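Local atomic coordinates of Alr2269 protein (Nostoc sp., PDB entry 3MC9), a protein that probably takes part in inserting beta-barrel proteins into the outer membrane, as an Omp85-family protein whose periplasmic POTRA domains are thought to handle the incoming polypeptides. Residues A[78-81]-A[82-85]; A[98-101]-A[102-105]; A[158-161]-A[162-166]; A[189-193]-A[194-198]. All coordinates share one frame; numbering follows the deposited sequence.

Contact 1 (A[78-81]-A[82-85])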
loop_
_atom_site.group_PDB
_atom_site.type_symbol
_atom_site.label_atom_id
_atom_site.label_comp_id
_atom_site.label_asym_id
_atom_site.label_seq_id
_atom_site.Cartn_x
_atom_site.Cartn_y
_atom_site.Cartn_z
ATOM N N PRO A 78 -9.663 -13.776 6.209
ATOM C CA PRO A 78 -10.564 -13.977 5.069
ATOM C C PRO A 78 -11.035 -12.664 4.444
ATOM O O PRO A 78 -11.309 -12.624 3.241
ATOM C CB PRO A 78 -11.752 -14.746 5.670
ATOM C CG PRO A 78 -11.559 -14.723 7.150
ATOM C CD PRO A 78 -10.100 -14.538 7.390
ATOM N N GLU A 79 -11.126 -11.612 5.254
ATOM C CA GLU A 79 -11.497 -10.295 4.759
ATOM C C GLU A 79 -10.421 -9.755 3.813
ATOM O O GLU A 79 -10.745 -9.133 2.800
ATOM C CB GLU A 79 -11.723 -9.302 5.909
ATOM C CG GLU A 79 -13.018 -9.530 6.727
ATOM C CD GLU A 79 -12.945 -10.700 7.726
ATOM O OE1 GLU A 79 -11.827 -11.129 8.101
ATOM O OE2 GLU A 79 -14.024 -11.192 8.140
ATOM N N LEU A 80 -9.151 -10.003 4.130
ATOM C CA LEU A 80 -8.062 -9.545 3.260
ATOM C C LEU A 80 -7.930 -10.415 2.008
ATOM O O LEU A 80 -7.635 -9.911 0.918
ATOM C CB LEU A 80 -6.731 -9.479 4.009
ATOM C CG LEU A 80 -6.541 -8.240 4.899
ATOM C CD1 LEU A 80 -5.254 -8.339 5.706
ATOM C CD2 LEU A 80 -6.552 -6.965 4.073
ATOM N N GLU A 81 -8.153 -11.718 2.162
ATOM C CA GLU A 81 -8.149 -12.632 1.022
ATOM C C GLU A 81 -9.194 -12.187 -0.016
ATOM O O GLU A 81 -8.933 -12.159 -1.225
ATOM C CB GLU A 81 -8.441 -14.060 1.488
ATOM C CG GLU A 81 -7.934 -15.121 0.540
ATOM C CD GLU A 81 -8.456 -16.516 0.867
ATOM O OE1 GLU A 81 -8.666 -16.823 2.053
ATOM O OE2 GLU A 81 -8.646 -17.308 -0.063
ATOM N N THR A 82 -10.372 -11.837 0.486
ATOM C CA THR A 82 -11.463 -11.326 -0.330
ATOM C C THR A 82 -11.062 -10.059 -1.070
ATOM O O THR A 82 -11.414 -9.877 -2.231
ATOM C CB THR A 82 -12.695 -11.039 0.542
ATOM O OG1 THR A 82 -13.074 -12.245 1.221
ATOM C CG2 THR A 82 -13.866 -10.524 -0.290
ATOM N N GLN A 83 -10.340 -9.182 -0.386
ATOM C CA GLN A 83 -9.819 -7.955 -1.000
ATOM C C GLN A 83 -8.993 -8.289 -2.233
ATOM O O GLN A 83 -9.153 -7.667 -3.271
ATOM C CB GLN A 83 -8.938 -7.178 -0.014
ATOM C CG GLN A 83 -9.700 -6.425 1.049
ATOM C CD GLN A 83 -10.410 -5.208 0.498
ATOM O OE1 GLN A 83 -11.538 -4.918 0.878
ATOM N NE2 GLN A 83 -9.761 -4.503 -0.411
ATOM N N VAL A 84 -8.095 -9.260 -2.099
ATOM C CA VAL A 84 -7.282 -9.717 -3.233
ATOM C C VAL A 84 -8.171 -10.256 -4.368
ATOM O O VAL A 84 -8.045 -9.822 -5.519
ATOM C CB VAL A 84 -6.240 -10.779 -2.795
ATOM C CG1 VAL A 84 -5.513 -11.376 -3.997
ATOM C CG2 VAL A 84 -5.248 -10.177 -1.810
ATOM N N TYR A 85 -9.089 -11.163 -4.042
ATOM C CA TYR A 85 -9.941 -11.798 -5.065
ATOM C C TYR A 85 -10.797 -10.765 -5.800
ATOM O O TYR A 85 -10.984 -10.868 -7.005
ATOM C CB TYR A 85 -10.797 -12.947 -4.488
ATOM C CG TYR A 85 -10.058 -14.282 -4.379
ATOM C CD1 TYR A 85 -9.668 -14.982 -5.518
ATOM C CD2 TYR A 85 -9.752 -14.840 -3.141
ATOM C CE1 TYR A 85 -8.993 -16.195 -5.425
ATOM C CE2 TYR A 85 -9.074 -16.057 -3.040
ATOM C CZ TYR A 85 -8.700 -16.729 -4.181
ATOM O OH TYR A 85 -8.017 -17.926 -4.077
HETATM O O HOH W 1 -6.954 -18.584 -1.978
#
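Glu81 and Tyr85 meet side by side, one helical turn apart, in a local contact within helix 78-87. This helix packs on strand 62-71 of the first POTRA domain, and the contact lies mostly on its surface. The Glu81 chain runs extended, with CG anti to the backbone N (chi1 -157°), and points the same way as the tyrosine. Its carboxylate comes to the edge of the Tyr85 ring, where Glu81 OE2 lies 3.3 Å from Tyr85 CE2. The carboxylate and ring planes are turned 49° apart. Water 1 sits in the plane of the ring and donates to Glu81 OE2 at 2.9 Å. Its approach to Tyr85 OH is unusually short in the model, so a bridge between the two side chains is doubtful.

A second grip lies at Thr82. Its hydroxyl OG1 donates to Pro78 O at 2.7 Å, and its backbone N donates to the same oxygen at 3.0 Å. The two donors reach that carbonyl from opposite faces of its plane. A chi1 of -58° turns Thr82 OG1 back toward the preceding turn. Leu80 and Val84 meet Phe114 of strand 114-124.

The chemistry implies two polar anchors. Pro78 O, in the first turn, takes two bonds from one residue. Tyr85 OH bonds to the carbonyl of Val67 and so ties the helix to strand 62-71.

Contact 2 (A[98-101]-A[102-105])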
loop_
_atom_site.group_PDB
_atom_site.type_symbol
_atom_site.label_atom_id
_atom_site.label_comp_id
_atom_site.label_asym_id
_atom_site.label_seq_id
_atom_site.Cartn_x
_atom_site.Cartn_y
_atom_site.Cartn_z
ATOM N N ARG A 98 1.709 -12.452 -18.714
ATOM C CA ARG A 98 2.709 -11.817 -17.892
ATOM C C ARG A 98 2.204 -10.461 -17.401
ATOM O O ARG A 98 2.197 -10.180 -16.196
ATOM C CB ARG A 98 3.986 -11.650 -18.735
ATOM C CG ARG A 98 5.205 -11.234 -17.953
ATOM C CD ARG A 98 6.199 -10.481 -18.837
ATOM N NE ARG A 98 5.668 -9.186 -19.265
ATOM C CZ ARG A 98 5.539 -8.105 -18.489
ATOM N NH1 ARG A 98 5.894 -8.121 -17.202
ATOM N NH2 ARG A 98 5.029 -6.990 -19.002
ATOM N N SER A 99 1.747 -9.649 -18.343
ATOM C CA SER A 99 1.255 -8.319 -18.052
ATOM C C SER A 99 0.019 -8.346 -17.187
ATOM O O SER A 99 -0.145 -7.498 -16.309
ATOM C CB SER A 99 0.918 -7.586 -19.343
ATOM O OG SER A 99 2.073 -7.489 -20.148
ATOM N N GLN A 100 -0.867 -9.301 -17.450
ATOM C CA GLN A 100 -2.075 -9.405 -16.669
ATOM C C GLN A 100 -1.717 -9.709 -15.223
ATOM O O GLN A 100 -2.337 -9.179 -14.313
ATOM C CB GLN A 100 -3.024 -10.460 -17.221
ATOM C CG GLN A 100 -4.321 -10.557 -16.435
ATOM C CD GLN A 100 -5.087 -9.248 -16.447
ATOM O OE1 GLN A 100 -5.124 -8.506 -15.446
ATOM N NE2 GLN A 100 -5.674 -8.938 -17.590
ATOM N N LEU A 101 -0.713 -10.564 -15.017
ATOM C CA LEU A 101 -0.208 -10.818 -13.675
ATOM C C LEU A 101 0.349 -9.527 -13.058
ATOM O O LEU A 101 0.015 -9.197 -11.921
ATOM C CB LEU A 101 0.870 -11.922 -13.660
ATOM C CG LEU A 101 0.410 -13.367 -13.908
ATOM C CD1 LEU A 101 1.622 -14.280 -13.914
ATOM C CD2 LEU A 101 -0.612 -13.842 -12.875
ATOM N N GLN A 102 1.184 -8.796 -13.784
ATOM C CA GLN A 102 1.698 -7.556 -13.221
ATOM C C GLN A 102 0.552 -6.609 -12.833
ATOM O O GLN A 102 0.535 -6.063 -11.746
ATOM C CB GLN A 102 2.669 -6.838 -14.160
ATOM C CG GLN A 102 3.317 -5.598 -13.493
ATOM C CD GLN A 102 3.991 -5.943 -12.172
ATOM O OE1 GLN A 102 4.723 -6.928 -12.085
ATOM N NE2 GLN A 102 3.726 -5.150 -11.133
ATOM N N GLU A 103 -0.397 -6.433 -13.739
ATOM C CA GLU A 103 -1.568 -5.600 -13.513
ATOM C C GLU A 103 -2.393 -6.051 -12.284
ATOM O O GLU A 103 -2.910 -5.220 -11.529
ATOM C CB GLU A 103 -2.385 -5.670 -14.781
ATOM C CG GLU A 103 -3.455 -4.689 -14.985
ATOM C CD GLU A 103 -3.901 -4.720 -16.439
ATOM O OE1 GLU A 103 -3.042 -4.542 -17.354
ATOM O OE2 GLU A 103 -5.099 -4.943 -16.668
ATOM N N ASP A 104 -2.516 -7.360 -12.082
ATOM C CA ASP A 104 -3.187 -7.881 -10.895
ATOM C C ASP A 104 -2.396 -7.515 -9.613
ATOM O O ASP A 104 -2.991 -7.155 -8.591
ATOM C CB ASP A 104 -3.340 -9.401 -10.971
ATOM C CG ASP A 104 -4.441 -9.851 -11.936
ATOM O OD1 ASP A 104 -5.256 -9.010 -12.428
ATOM O OD2 ASP A 104 -4.479 -11.075 -12.196
ATOM N N ILE A 105 -1.069 -7.661 -9.671
ATOM C CA ILE A 105 -0.187 -7.253 -8.581
ATOM C C ILE A 105 -0.415 -5.763 -8.234
ATOM O O ILE A 105 -0.662 -5.446 -7.063
ATOM C CB ILE A 105 1.298 -7.545 -8.926
ATOM C CG1 ILE A 105 1.543 -9.063 -8.910
ATOM C CG2 ILE A 105 2.244 -6.807 -7.976
ATOM C CD1 ILE A 105 2.905 -9.521 -9.422
#
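Gln100 and Asp104 lie one turn apart in helix 98-110, on the border between its packed and its open side. The backbone is closely wound here. Glu103 N bonds to Ser99 O at 2.8 Å with an N-H...O angle of 172°, and Ile105 N bonds to Leu101 O at 2.9 Å.

The tight side is carried by Leu101, Asp104 and Ile105. Leu101 packs on Val130 and Phe132 of strand 127-136, and Ile105 on Val117 and Ala119 of strand 114-124. Ile105 CG1 also lies 3.4 Å from Leu101 O. The Asp104 carboxylate is buried but well supplied, with OD1 bonded to the backbone N of Arg89 and OD2 to the hydroxyl of Thr90. These bonds tie the helix to the loop that follows helix 78-87. With chi1 at -75°, Asp104 CG is swung back to 3.2 Å from Gln100 O.

At the border, the Gln100 chain bends at chi2 and carries its amide toward Asp104, the two planes 35° apart. The amide O and N are probably exchanged in the model. With the amide turned back, a hydrogen bond to Asp104 is possible but not settled.

The solvent side is looser. Arg98, Gln102 and Glu103 are exposed there, and Gln102 bonds forward to Asn106.

This is an amphipathic helix laid on a mixed sheet, as in the POTRA fold, where helices pack against one face of a small sheet.

Contact 3 (A[158-161]-A[162-166])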
loop_
_atom_site.group_PDB
_atom_site.type_symbol
_atom_site.label_atom_id
_atom_site.label_comp_id
_atom_site.label_asym_id
_atom_site.label_seq_id
_atom_site.Cartn_x
_atom_site.Cartn_y
_atom_site.Cartn_z
ATOM N N PRO A 158 3.059 22.491 14.095
ATOM C CA PRO A 158 3.008 22.042 15.485
ATOM C C PRO A 158 3.366 20.559 15.605
ATOM O O PRO A 158 3.117 19.770 14.681
ATOM C CB PRO A 158 1.554 22.307 15.897
ATOM C CG PRO A 158 1.046 23.351 14.971
ATOM C CD PRO A 158 1.834 23.208 13.683
ATOM N N GLN A 159 3.953 20.196 16.739
ATOM C CA GLN A 159 4.428 18.834 16.985
ATOM C C GLN A 159 3.308 17.822 16.850
ATOM O O GLN A 159 3.525 16.683 16.439
ATOM C CB GLN A 159 5.042 18.729 18.395
ATOM C CG GLN A 159 5.681 17.355 18.707
ATOM C CD GLN A 159 4.816 16.479 19.595
ATOM O OE1 GLN A 159 4.852 16.600 20.811
ATOM N NE2 GLN A 159 4.051 15.581 18.989
ATOM N N ALA A 160 2.101 18.241 17.195
ATOM C CA ALA A 160 0.989 17.314 17.299
ATOM C C ALA A 160 0.148 17.247 16.029
ATOM O O ALA A 160 -0.856 16.570 16.019
ATOM C CB ALA A 160 0.112 17.700 18.514
ATOM N N THR A 161 0.542 17.932 14.955
ATOM C CA THR A 161 -0.315 17.954 13.748
ATOM C C THR A 161 -0.425 16.600 13.031
ATOM O O THR A 161 -1.493 16.271 12.534
ATOM C CB THR A 161 -0.056 19.173 12.774
ATOM O OG1 THR A 161 -0.114 18.750 11.395
ATOM C CG2 THR A 161 1.244 19.877 13.066
ATOM N N ALA A 162 0.633 15.793 13.031
ATOM C CA ALA A 162 0.539 14.431 12.469
ATOM C C ALA A 162 -0.547 13.610 13.203
ATOM O O ALA A 162 -1.412 13.012 12.571
ATOM C CB ALA A 162 1.893 13.723 12.524
ATOM N N ASP A 163 -0.512 13.610 14.533
ATOM C CA ASP A 163 -1.547 12.926 15.337
ATOM C C ASP A 163 -2.952 13.459 15.073
ATOM O O ASP A 163 -3.869 12.685 14.909
ATOM C CB ASP A 163 -1.241 13.017 16.844
ATOM C CG ASP A 163 0.032 12.266 17.234
ATOM O OD1 ASP A 163 0.390 11.259 16.567
ATOM O OD2 ASP A 163 0.672 12.685 18.228
ATOM N N GLU A 164 -3.119 14.775 14.996
ATOM C CA GLU A 164 -4.456 15.355 14.766
ATOM C C GLU A 164 -5.061 14.843 13.460
ATOM O O GLU A 164 -6.239 14.532 13.396
ATOM C CB GLU A 164 -4.442 16.901 14.752
ATOM C CG GLU A 164 -3.522 17.538 15.780
ATOM C CD GLU A 164 -3.714 19.056 15.957
ATOM O OE1 GLU A 164 -4.177 19.742 15.007
ATOM O OE2 GLU A 164 -3.371 19.561 17.051
ATOM N N ILE A 165 -4.243 14.738 12.422
ATOM C CA ILE A 165 -4.746 14.314 11.112
ATOM C C ILE A 165 -4.923 12.806 11.008
ATOM O O ILE A 165 -5.891 12.348 10.458
ATOM C CB ILE A 165 -3.821 14.784 9.964
ATOM C CG1 ILE A 165 -3.728 16.316 9.958
ATOM C CG2 ILE A 165 -4.344 14.288 8.618
ATOM C CD1 ILE A 165 -2.601 16.835 9.132
ATOM N N PHE A 166 -3.975 12.046 11.537
ATOM C CA PHE A 166 -3.905 10.608 11.295
ATOM C C PHE A 166 -4.453 9.750 12.463
ATOM O O PHE A 166 -4.681 8.552 12.302
ATOM C CB PHE A 166 -2.448 10.232 10.964
ATOM C CG PHE A 166 -1.964 10.789 9.646
ATOM C CD1 PHE A 166 -2.343 10.185 8.443
ATOM C CD2 PHE A 166 -1.139 11.909 9.592
ATOM C CE1 PHE A 166 -1.910 10.699 7.211
ATOM C CE2 PHE A 166 -0.693 12.437 8.350
ATOM C CZ PHE A 166 -1.086 11.828 7.166
HETATM O O HOH W 2 3.764 16.399 13.483
HETATM O O HOH W 3 2.017 14.487 15.854
#
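A type I beta turn from Pro158 to Thr161 leads the chain into the short helix 161-166, and Ile165 N closes a helical bond to Thr161 O at 3.2 Å.

Two waters bridge this entrance. Water 2 donates to Gln159 O at 3.0 Å and accepts from Ala162 N at 3.2 Å. Water 3 donates to the same Gln159 O at 2.7 Å and accepts from Asp163 N at 3.0 Å. Two amides of the first helical turn are thus served by solvent held on the preceding turn.

Thr161 and Ile165 lie side by side and point the same way. The first torsion of Ile165 (chi1 -60°) directs CG1 back along the helix, and Ile165 CG1 lies 3.4 Å from Thr161 O. The rotation of the Thr161 side chain is uncertain in the model. Both residues face helix 176-192, Thr161 touching Leu186 and Ile165 touching Glu185. Ile165 CG2 sits 4.0 Å above the centre of one face of the Phe166 ring. Asp163 OD1 bonds to the hydroxyl of Tyr170.

The arrangement is a type I turn running into the N-terminal turn of helix 161-166, the shorter of the two helices of the second POTRA domain, which touches helix 176-192.

Contact 4 (A[189-193]-A[194-198])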
loop_
_atom_site.group_PDB
_atom_site.type_symbol
_atom_site.label_atom_id
_atom_site.label_comp_id
_atom_site.label_asym_id
_atom_site.label_seq_id
_atom_site.Cartn_x
_atom_site.Cartn_y
_atom_site.Cartn_z
ATOM N N ARG A 189 -2.662 21.835 5.203
ATOM C CA ARG A 189 -2.214 22.536 6.409
ATOM C C ARG A 189 -0.921 23.334 6.191
ATOM O O ARG A 189 -0.793 24.443 6.694
ATOM C CB ARG A 189 -2.041 21.593 7.593
ATOM C CG ARG A 189 -3.355 21.094 8.184
ATOM C CD ARG A 189 -3.990 22.068 9.155
ATOM N NE ARG A 189 -3.078 22.375 10.259
ATOM C CZ ARG A 189 -2.442 23.534 10.442
ATOM N NH1 ARG A 189 -2.627 24.547 9.598
ATOM N NH2 ARG A 189 -1.620 23.691 11.488
ATOM N N TYR A 190 0.053 22.770 5.478
ATOM C CA TYR A 190 1.241 23.553 5.131
ATOM C C TYR A 190 0.836 24.798 4.403
ATOM O O TYR A 190 1.296 25.880 4.715
ATOM C CB TYR A 190 2.202 22.766 4.232
ATOM C CG TYR A 190 3.035 21.809 5.005
ATOM C CD1 TYR A 190 4.008 22.274 5.866
ATOM C CD2 TYR A 190 2.826 20.461 4.922
ATOM C CE1 TYR A 190 4.775 21.427 6.598
ATOM C CE2 TYR A 190 3.594 19.593 5.651
ATOM C CZ TYR A 190 4.558 20.090 6.493
ATOM O OH TYR A 190 5.332 19.237 7.225
ATOM N N GLN A 191 -0.032 24.634 3.423
ATOM C CA GLN A 191 -0.467 25.748 2.631
ATOM C C GLN A 191 -1.123 26.847 3.483
ATOM O O GLN A 191 -0.796 28.034 3.351
ATOM C CB GLN A 191 -1.416 25.270 1.541
ATOM C CG GLN A 191 -1.930 26.395 0.642
ATOM C CD GLN A 191 -2.869 25.879 -0.416
ATOM O OE1 GLN A 191 -2.475 25.117 -1.297
ATOM N NE2 GLN A 191 -4.117 26.278 -0.329
ATOM N N ASP A 192 -2.036 26.441 4.365
ATOM C CA ASP A 192 -2.697 27.367 5.289
ATOM C C ASP A 192 -1.708 28.196 6.086
ATOM O O ASP A 192 -1.954 29.353 6.348
ATOM C CB ASP A 192 -3.556 26.601 6.275
ATOM C CG ASP A 192 -4.799 26.027 5.640
ATOM O OD1 ASP A 192 -5.227 26.519 4.574
ATOM O OD2 ASP A 192 -5.348 25.081 6.209
ATOM N N GLN A 193 -0.583 27.595 6.468
ATOM C CA GLN A 193 0.425 28.303 7.258
ATOM C C GLN A 193 1.446 29.068 6.439
ATOM O O GLN A 193 2.429 29.560 7.009
ATOM C CB GLN A 193 1.165 27.333 8.177
ATOM C CG GLN A 193 0.282 26.637 9.162
ATOM C CD GLN A 193 -0.642 27.597 9.896
ATOM O OE1 GLN A 193 -0.198 28.599 10.485
ATOM N NE2 GLN A 193 -1.929 27.313 9.836
ATOM N N GLY A 194 1.231 29.178 5.128
ATOM C CA GLY A 194 2.133 29.962 4.246
ATOM C C GLY A 194 3.154 29.150 3.455
ATOM O O GLY A 194 3.887 29.711 2.650
ATOM N N TYR A 195 3.194 27.835 3.675
ATOM C CA TYR A 195 4.141 26.918 2.999
ATOM C C TYR A 195 3.420 26.232 1.842
ATOM O O TYR A 195 2.985 25.085 1.940
ATOM C CB TYR A 195 4.695 25.907 4.000
ATOM C CG TYR A 195 5.499 26.606 5.080
ATOM C CD1 TYR A 195 4.864 27.182 6.180
ATOM C CD2 TYR A 195 6.889 26.734 4.984
ATOM C CE1 TYR A 195 5.599 27.872 7.166
ATOM C CE2 TYR A 195 7.626 27.413 5.955
ATOM C CZ TYR A 195 6.974 27.989 7.045
ATOM O OH TYR A 195 7.689 28.652 8.039
ATOM N N VAL A 196 3.260 26.987 0.753
ATOM C CA VAL A 196 2.383 26.573 -0.324
ATOM C C VAL A 196 3.069 25.662 -1.352
ATOM O O VAL A 196 2.454 25.313 -2.369
ATOM C CB VAL A 196 1.771 27.790 -1.024
ATOM C CG1 VAL A 196 1.032 28.704 -0.004
ATOM C CG2 VAL A 196 2.838 28.583 -1.765
ATOM N N LEU A 197 4.333 25.289 -1.107
ATOM C CA LEU A 197 5.099 24.467 -2.050
ATOM C C LEU A 197 5.580 23.179 -1.390
ATOM O O LEU A 197 6.463 22.513 -1.890
ATOM C CB LEU A 197 6.294 25.270 -2.593
ATOM C CG LEU A 197 5.885 26.495 -3.408
ATOM C CD1 LEU A 197 7.088 27.369 -3.825
ATOM C CD2 LEU A 197 5.087 26.051 -4.627
ATOM N N ALA A 198 4.986 22.852 -0.247
ATOM C CA ALA A 198 5.374 21.703 0.566
ATOM C C ALA A 198 5.038 20.385 -0.148
ATOM O O ALA A 198 3.955 20.243 -0.677
ATOM C CB ALA A 198 4.652 21.773 1.914
#
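A Schellman motif ends helix 176-192, and Gly194 is its C-prime residue. Tyr195 N donates to Tyr190 O at 2.9 Å, and Gly194 N donates to Gln191 O at the same length. Both donors stand above the planes of the carbonyls they reach, the glycine amide by 60°. Gly194 has a positive phi of 100°. At these angles a side chain would press against the carbonyl oxygen of Gln193, so the turn suits glycine.

Beyond the turn the chain folds back along the helix end. Ala198 CB comes to 3.5 Å from Tyr190 CG, approaching the ring obliquely. Tyr195 CB lies 4.0 Å from Tyr190 CB, and the two tyrosine side chains run at a slant to each other. The Tyr190 ring points away from its own carbonyl carbon (chi1 -80°), and this sets it next to Ala198. On the outer side, Val196 CG1 rests 3.8 Å from Gln191 CG, against the extended glutamine chain.

The Tyr190 ring is buried and also touches Ser155 and Leu157, while its hydroxyl bonds to Glu218. Tyr195 packs on Val156 of the same loop. Asp192, on the surface, forms a salt bridge with Lys188.

The chemistry implies a helix end closed by its own backbone and by packing. Backbone bonds take up the carbonyls of Tyr190 and Gln191, and apolar contacts around Tyr190 hold the chain that follows.

How the contacts relate
All four contacts are local and follow one another in series, so none nests in or crosses another. Contact 1 spans about two turns of helix 78-87, and contact 2 about two turns of helix 98-110. Both helices pack on the four-stranded sheet of the first domain, with the centres of the contacts about 18 Å apart and no touch. The chain then passes through strands 114-124 and 127-136 to strand 142-146, the first strand of the second domain. There contact 3 starts helix 161-166, and contact 4 ends helix 176-192 and leads into strand 199-206. These two do meet, at Pro158 CD and Arg189 NH2, 4.1 Å apart. Contacts 2 and 4 lie on opposite sides of the chain's centre.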